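Local coordinates for surface-associated protein (Methylococcus capsulatus, PDB 2VOV) that is secreted by a methanotrophic bacterium and binds copper with the help of an oxidized tryptophan, probably serving copper homeostasis, at residues Gly47-Val51 / Trp112-Thr116; Val206-Asp210 / Tyr244-Gly248. All blocks are in the same frame, centred on the assembly; numbering follows the deposited sequence.

In the fold
Interactions 1 and 2 lie side by side, about 10 Å apart between centres; both reach the same mixed sheet, in which strand 209-214 pairs with 49-54 and with 239-250. In interaction 1, residues 112-116 lie against the start of strand 49-54; in interaction 2, strand 209-214 meets strand 239-250. The parallel strand pair joins the contacts: Val51 N to Asp210 O and Ala49 O to Asp210 N are each 2.9 Å, probable hydrogen bonds. Trp112 adds a side-chain link, its CG 3.6 Å from Val206 CG1. Neither contact supplies the copper ligands His132 and His203; in interaction 2 the side chain of Gln207 remains about 14 Å from the copper ion.

Interaction 1: Gly47-Val51 / Trp112-Thr116; sequences GVAEV and WNDDT
Gly47-Val51 and Trp112-Thr116 run roughly antiparallel, their end-to-end directions 153° apart, but without a direct hydrogen bond. The CA atoms of Gly47 and Thr116 are 5.3 Å apart, whereas those of Val51 and Trp112 lie 8.2 Å apart, so the indole fills the wider end. Trp112 takes chi1 p (64°) with chi2 -72°; this sets CE3 3.6 Å from CG2 of Val51 (chi1 t) and CZ3 4.1 Å from CB of Ala49, which lies at the ring edge. A cis peptide bond precedes Val48, whose CA-to-CB bond points away, while that of extended Ala49 points toward the loop. That loop follows strand 111-112, leads to strand 126-127 and packs on strand 49-54, the parallel neighbour of 209-214. It holds an Asx turn: Asp114, chi1 t, accepts at OD1 from Thr116 N (2.9 Å) and Thr116 OG1 (2.6 Å). With Thr116 chi1 at p, its CG2 packs 3.6 Å from Ala49 N and 3.7 Å from Gly47 CA. Two waters bridge strand backbone to loop carboxylates: one accepts from Ala49 N (2.9 Å) and donates to Asp114 OD2 (2.8 Å), the other likewise links Glu50 N (3.0 Å) and Asp115 OD1 (2.8 Å). Trp112 NE1 donates to Gln207 OE1.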
ATOM      1  N   GLY A  47      -4.386  17.899   0.783  1.00 34.18           N
ATOM      2  CA  GLY A  47      -5.776  17.713   0.270  1.00 16.59           C
ATOM      3  C   GLY A  47      -6.633  17.000   1.294  1.00 27.74           C
ATOM      4  O   GLY A  47      -7.293  17.645   2.125  1.00 21.06           O
ATOM      5  N   VAL A  48      -6.616  15.669   1.250  1.00 20.30           N
ATOM      6  CA  VAL A  48      -5.817  14.949   0.263  1.00 19.65           C
ATOM      7  C   VAL A  48      -6.578  14.802  -1.050  1.00 18.05           C
ATOM      8  O   VAL A  48      -7.790  15.010  -1.115  1.00 16.67           O
ATOM      9  CB  VAL A  48      -5.383  13.533   0.765  1.00 13.92           C
ATOM     10  CG1 VAL A  48      -4.376  13.636   1.925  1.00 21.77           C
ATOM     11  CG2 VAL A  48      -6.602  12.709   1.146  1.00 20.57           C
ATOM     12  N   ALA A  49      -5.848  14.439  -2.096  1.00 15.79           N
ATOM     13  CA  ALA A  49      -6.448  14.127  -3.386  1.00 14.90           C
ATOM     14  C   ALA A  49      -7.412  12.947  -3.266  1.00 14.14           C
ATOM     15  O   ALA A  49      -7.358  12.165  -2.311  1.00 13.48           O
ATOM     16  CB  ALA A  49      -5.366  13.817  -4.404  1.00 15.16           C
ATOM     17  N   GLU A  50      -8.325  12.849  -4.225  1.00 13.07           N
ATOM     18  CA  GLU A  50      -9.129  11.652  -4.391  1.00 12.54           C
ATOM     19  C   GLU A  50      -8.903  11.156  -5.803  1.00 12.65           C
ATOM     20  O   GLU A  50      -9.055  11.917  -6.756  1.00 12.93           O
ATOM     21  CB  GLU A  50     -10.614  11.920  -4.162  1.00 12.17           C
ATOM     22  CG  GLU A  50     -11.444  10.647  -4.335  1.00 13.16           C
ATOM     23  CD  GLU A  50     -12.912  10.816  -3.975  1.00  7.84           C
ATOM     24  OE1 GLU A  50     -13.292  11.912  -3.502  1.00 16.40           O
ATOM     25  OE2 GLU A  50     -13.681   9.844  -4.160  1.00 12.91           O
ATOM     26  N   VAL A  51      -8.500   9.902  -5.936  1.00 12.19           N
ATOM     27  CA  VAL A  51      -8.298   9.288  -7.240  1.00 12.11           C
ATOM     28  C   VAL A  51      -9.472   8.356  -7.491  1.00 12.12           C
ATOM     29  O   VAL A  51      -9.739   7.451  -6.703  1.00 11.69           O
ATOM     30  CB  VAL A  51      -6.948   8.550  -7.303  1.00 12.29           C
ATOM     31  CG1 VAL A  51      -6.814   7.772  -8.611  1.00 12.81           C
ATOM     32  CG2 VAL A  51      -5.810   9.546  -7.129  1.00 12.50           C
ATOM     33  N   TRP A 112      -0.010   9.010 -11.711  1.00 14.63           N
ATOM     34  CA  TRP A 112      -1.169   9.819 -11.355  1.00 14.98           C
ATOM     35  C   TRP A 112      -0.765  11.260 -11.059  1.00 14.13           C
ATOM     36  O   TRP A 112       0.422  11.567 -10.974  1.00 14.13           O
ATOM     37  CB  TRP A 112      -1.947   9.209 -10.184  1.00  9.01           C
ATOM     38  CG  TRP A 112      -1.209   9.142  -8.860  1.00 15.92           C
ATOM     39  CD1 TRP A 112      -0.167   8.311  -8.528  1.00 10.95           C
ATOM     40  CD2 TRP A 112      -1.506   9.903  -7.679  1.00 11.85           C
ATOM     41  NE1 TRP A 112       0.201   8.520  -7.213  1.00 13.03           N
ATOM     42  CE2 TRP A 112      -0.607   9.488  -6.674  1.00 16.60           C
ATOM     43  CE3 TRP A 112      -2.447  10.892  -7.372  1.00  7.24           C
ATOM     44  CZ2 TRP A 112      -0.614  10.043  -5.390  1.00 10.27           C
ATOM     45  CZ3 TRP A 112      -2.453  11.429  -6.092  1.00 19.60           C
ATOM     46  CH2 TRP A 112      -1.547  11.006  -5.118  1.00 17.89           C
ATOM     47  N   ASN A 113      -1.759  12.138 -10.927  1.00 14.60           N
ATOM     48  CA  ASN A 113      -1.515  13.562 -10.680  1.00 15.37           C
ATOM     49  C   ASN A 113      -2.237  13.999  -9.427  1.00 15.53           C
ATOM     50  O   ASN A 113      -3.448  13.811  -9.315  1.00 16.09           O
ATOM     51  CB  ASN A 113      -2.025  14.401 -11.858  1.00 10.95           C
ATOM     52  CG  ASN A 113      -1.460  13.940 -13.167  1.00 23.16           C
ATOM     53  OD1 ASN A 113      -0.237  13.872 -13.332  1.00 13.86           O
ATOM     54  ND2 ASN A 113      -2.335  13.585 -14.109  1.00 11.37           N
ATOM     55  N   ASP A 114      -1.499  14.572  -8.482  1.00 15.87           N
ATOM     56  CA  ASP A 114      -2.113  15.090  -7.271  1.00 16.46           C
ATOM     57  C   ASP A 114      -2.459  16.559  -7.482  1.00 17.55           C
ATOM     58  O   ASP A 114      -1.576  17.434  -7.439  1.00 17.05           O
ATOM     59  CB  ASP A 114      -1.184  14.916  -6.072  1.00 13.25           C
ATOM     60  CG  ASP A 114      -1.799  15.410  -4.789  1.00 27.48           C
ATOM     61  OD1 ASP A 114      -2.857  16.075  -4.829  1.00 12.90           O
ATOM     62  OD2 ASP A 114      -1.226  15.124  -3.721  1.00 12.03           O
ATOM     63  N   ASP A 115      -3.746  16.816  -7.701  1.00 17.61           N
ATOM     64  CA  ASP A 115      -4.219  18.146  -8.073  1.00 17.70           C
ATOM     65  C   ASP A 115      -4.472  19.054  -6.865  1.00 19.68           C
ATOM     66  O   ASP A 115      -5.029  20.152  -7.004  1.00 20.52           O
ATOM     67  CB  ASP A 115      -5.459  18.034  -8.971  1.00 18.54           C
ATOM     68  CG  ASP A 115      -6.637  17.364  -8.281  1.00  7.81           C
ATOM     69  OD1 ASP A 115      -6.458  16.725  -7.211  1.00 18.02           O
ATOM     70  OD2 ASP A 115      -7.759  17.470  -8.830  1.00 18.49           O
ATOM     71  N   THR A 116      -4.052  18.607  -5.685  1.00 20.78           N
ATOM     72  CA  THR A 116      -4.156  19.425  -4.479  1.00 22.03           C
ATOM     73  C   THR A 116      -2.844  20.148  -4.189  1.00 22.92           C
ATOM     74  O   THR A 116      -2.749  20.905  -3.228  1.00 23.04           O
ATOM     75  CB  THR A 116      -4.532  18.595  -3.229  1.00 21.38           C
ATOM     76  OG1 THR A 116      -3.435  17.744  -2.866  1.00 22.15           O
ATOM     77  CG2 THR A 116      -5.782  17.764  -3.472  1.00 21.69           C
TER
HETATM   78  O   HOH W   1      -2.950  14.388  -1.702  1.00 13.32           O
HETATM   79  O   HOH W   2      -8.543  15.246  -5.956  1.00 16.51           O

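Interaction 2: Val206-Asp210 / Tyr244-Gly248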
ATOM      1  N   VAL A 206      -2.245   4.296  -5.535  1.00  9.45           N
ATOM      2  CA  VAL A 206      -1.884   5.673  -5.232  1.00 10.20           C
ATOM      3  C   VAL A 206      -1.557   5.815  -3.744  1.00  9.94           C
ATOM      4  O   VAL A 206      -2.228   5.218  -2.883  1.00  9.90           O
ATOM      5  CB  VAL A 206      -3.007   6.659  -5.662  1.00 10.32           C
ATOM      6  CG1 VAL A 206      -3.140   6.645  -7.182  1.00 10.76           C
ATOM      7  CG2 VAL A 206      -4.330   6.304  -4.996  1.00 10.42           C
ATOM      8  N   GLN A 207      -0.523   6.607  -3.449  1.00 10.22           N
ATOM      9  CA  GLN A 207       0.093   6.595  -2.124  1.00 10.16           C
ATOM     10  C   GLN A 207      -0.257   7.792  -1.247  1.00 10.59           C
ATOM     11  O   GLN A 207       0.171   7.853  -0.091  1.00 10.37           O
ATOM     12  CB  GLN A 207       1.622   6.497  -2.249  1.00 10.21           C
ATOM     13  CG  GLN A 207       2.107   5.453  -3.264  1.00  9.67           C
ATOM     14  CD  GLN A 207       2.334   6.038  -4.656  1.00  8.76           C
ATOM     15  OE1 GLN A 207       1.558   6.868  -5.130  1.00  9.12           O
ATOM     16  NE2 GLN A 207       3.380   5.578  -5.330  1.00  8.85           N
ATOM     17  N   HIS A 208      -1.007   8.746  -1.783  1.00 10.91           N
ATOM     18  CA  HIS A 208      -1.349   9.943  -1.011  1.00 11.17           C
ATOM     19  C   HIS A 208      -2.710  10.453  -1.449  1.00 11.24           C
ATOM     20  O   HIS A 208      -2.847  11.616  -1.840  1.00 11.88           O
ATOM     21  CB  HIS A 208      -0.267  11.007  -1.204  1.00 11.41           C
ATOM     22  CG  HIS A 208      -0.339  12.139  -0.227  1.00  8.72           C
ATOM     23  ND1 HIS A 208       0.205  13.381  -0.490  1.00 12.38           N
ATOM     24  CD2 HIS A 208      -0.877  12.217   1.016  1.00 10.44           C
ATOM     25  CE1 HIS A 208      -0.001  14.173   0.548  1.00  9.46           C
ATOM     26  NE2 HIS A 208      -0.654  13.493   1.476  1.00 12.85           N
ATOM     27  N   ALA A 209      -3.714   9.580  -1.391  1.00 11.06           N
ATOM     28  CA  ALA A 209      -5.042   9.921  -1.901  1.00 11.20           C
ATOM     29  C   ALA A 209      -6.114   9.005  -1.331  1.00 11.21           C
ATOM     30  O   ALA A 209      -5.870   7.819  -1.079  1.00 11.26           O
ATOM     31  CB  ALA A 209      -5.062   9.854  -3.436  1.00 11.19           C
ATOM     32  N   ASP A 210      -7.308   9.553  -1.122  1.00 10.83           N
ATOM     33  CA  ASP A 210      -8.495   8.720  -1.032  1.00 11.32           C
ATOM     34  C   ASP A 210      -8.606   7.989  -2.362  1.00 11.16           C
ATOM     35  O   ASP A 210      -8.284   8.553  -3.420  1.00 11.05           O
ATOM     36  CB  ASP A 210      -9.751   9.563  -0.814  1.00 11.97           C
ATOM     37  CG  ASP A 210      -9.826  10.172   0.580  1.00  8.88           C
ATOM     38  OD1 ASP A 210      -9.380   9.519   1.546  1.00 13.09           O
ATOM     39  OD2 ASP A 210     -10.365  11.299   0.707  1.00 15.06           O
ATOM     40  N   TYR A 244      -7.985   7.455   2.764  1.00 10.94           N
ATOM     41  CA  TYR A 244      -6.608   7.686   3.176  1.00 11.58           C
ATOM     42  C   TYR A 244      -6.537   8.061   4.652  1.00 12.32           C
ATOM     43  O   TYR A 244      -7.246   8.961   5.097  1.00 12.90           O
ATOM     44  CB  TYR A 244      -6.011   8.811   2.350  1.00  8.13           C
ATOM     45  CG  TYR A 244      -4.616   9.196   2.742  1.00 10.59           C
ATOM     46  CD1 TYR A 244      -3.530   8.505   2.246  1.00  6.35           C
ATOM     47  CD2 TYR A 244      -4.376  10.265   3.593  1.00  8.14           C
ATOM     48  CE1 TYR A 244      -2.245   8.845   2.589  1.00 10.08           C
ATOM     49  CE2 TYR A 244      -3.085  10.630   3.943  1.00 11.92           C
ATOM     50  CZ  TYR A 244      -2.025   9.920   3.431  1.00 10.61           C
ATOM     51  OH  TYR A 244      -0.741  10.287   3.769  1.00 10.79           O
ATOM     52  N   VAL A 245      -5.679   7.375   5.404  1.00 11.65           N
ATOM     53  CA  VAL A 245      -5.412   7.747   6.797  1.00 12.08           C
ATOM     54  C   VAL A 245      -4.019   8.361   6.937  1.00 11.99           C
ATOM     55  O   VAL A 245      -3.862   9.449   7.488  1.00 12.49           O
ATOM     56  CB  VAL A 245      -5.557   6.535   7.738  1.00 12.35           C
ATOM     57  CG1 VAL A 245      -5.269   6.944   9.184  1.00 13.23           C
ATOM     58  CG2 VAL A 245      -6.957   5.913   7.600  1.00 12.86           C
ATOM     59  N   ASP A 246      -3.010   7.662   6.438  1.00 11.55           N
ATOM     60  CA  ASP A 246      -1.631   8.127   6.553  1.00 11.45           C
ATOM     61  C   ASP A 246      -0.758   7.352   5.575  1.00 10.95           C
ATOM     62  O   ASP A 246      -1.155   6.302   5.076  1.00 10.44           O
ATOM     63  CB  ASP A 246      -1.130   7.942   7.997  1.00 11.78           C
ATOM     64  CG  ASP A 246       0.060   8.839   8.349  1.00  7.71           C
ATOM     65  OD1 ASP A 246       0.449   9.699   7.532  1.00 13.43           O
ATOM     66  OD2 ASP A 246       0.596   8.653   9.465  1.00 16.12           O
ATOM     67  N   SER A 247       0.416   7.889   5.282  1.00 10.84           N
ATOM     68  CA  SER A 247       1.398   7.191   4.453  1.00 10.89           C
ATOM     69  C   SER A 247       2.750   7.820   4.727  1.00 10.95           C
ATOM     70  O   SER A 247       2.827   8.919   5.275  1.00 11.38           O
ATOM     71  CB  SER A 247       1.051   7.258   2.957  1.00 11.19           C
ATOM     72  OG  SER A 247       1.036   8.603   2.488  1.00 11.22           O
ATOM     73  N   GLY A 248       3.813   7.137   4.327  1.00 10.73           N
ATOM     74  CA  GLY A 248       5.159   7.612   4.607  1.00 10.80           C
ATOM     75  C   GLY A 248       6.162   6.593   4.132  1.00 10.28           C
ATOM     76  O   GLY A 248       5.814   5.440   3.877  1.00 10.42           O
TER
HETATM   77  O   HOH W   3      -9.329  10.447   4.043  1.00 17.20           O
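Two hydrogen bonds, each joining a side chain to the opposing backbone, tie Val206-Asp210 to Tyr244-Gly248. Tyr244 N donates to Asp210 OD1 at 2.8 Å with an angle of 154°, and Ser247 OG donates to Gln207 O, also at 2.8 Å. A water adds a second bridge, donating to Asp210 OD1 (2.7 Å) and Tyr244 O (2.8 Å). The segments run nearly antiparallel, at 161°, but diverge: the CA atoms of Asp210 and Tyr244 are 4.7 Å apart, those of His208 and Ser247 6.7 Å. The Tyr244 side chain (chi1 t) occupies the widening gap. Its ring receives the edge of His208 on its face in an offset edge-to-face pair, with centroids 5.3 Å apart and planes at 63°; His208 CD2 is 3.4 Å from Tyr244 OH. Along the same side chain, CE1 lies 3.7 Å from Gln207 O and CB 3.6 Å from Ala209 O. The far edge of strand 239-250 carries a classic beta bulge, in which Val245 and Asp246 both face Leu169. Both segments belong to the CorA-like part of the chain and sit in a mixed sheet that strand 49-54 extends: strand 239-250 pairs antiparallel with both 209-214 and 165-172, while strand 49-54 runs parallel to 209-214 and meets Ala209 through Ala49 and Val51.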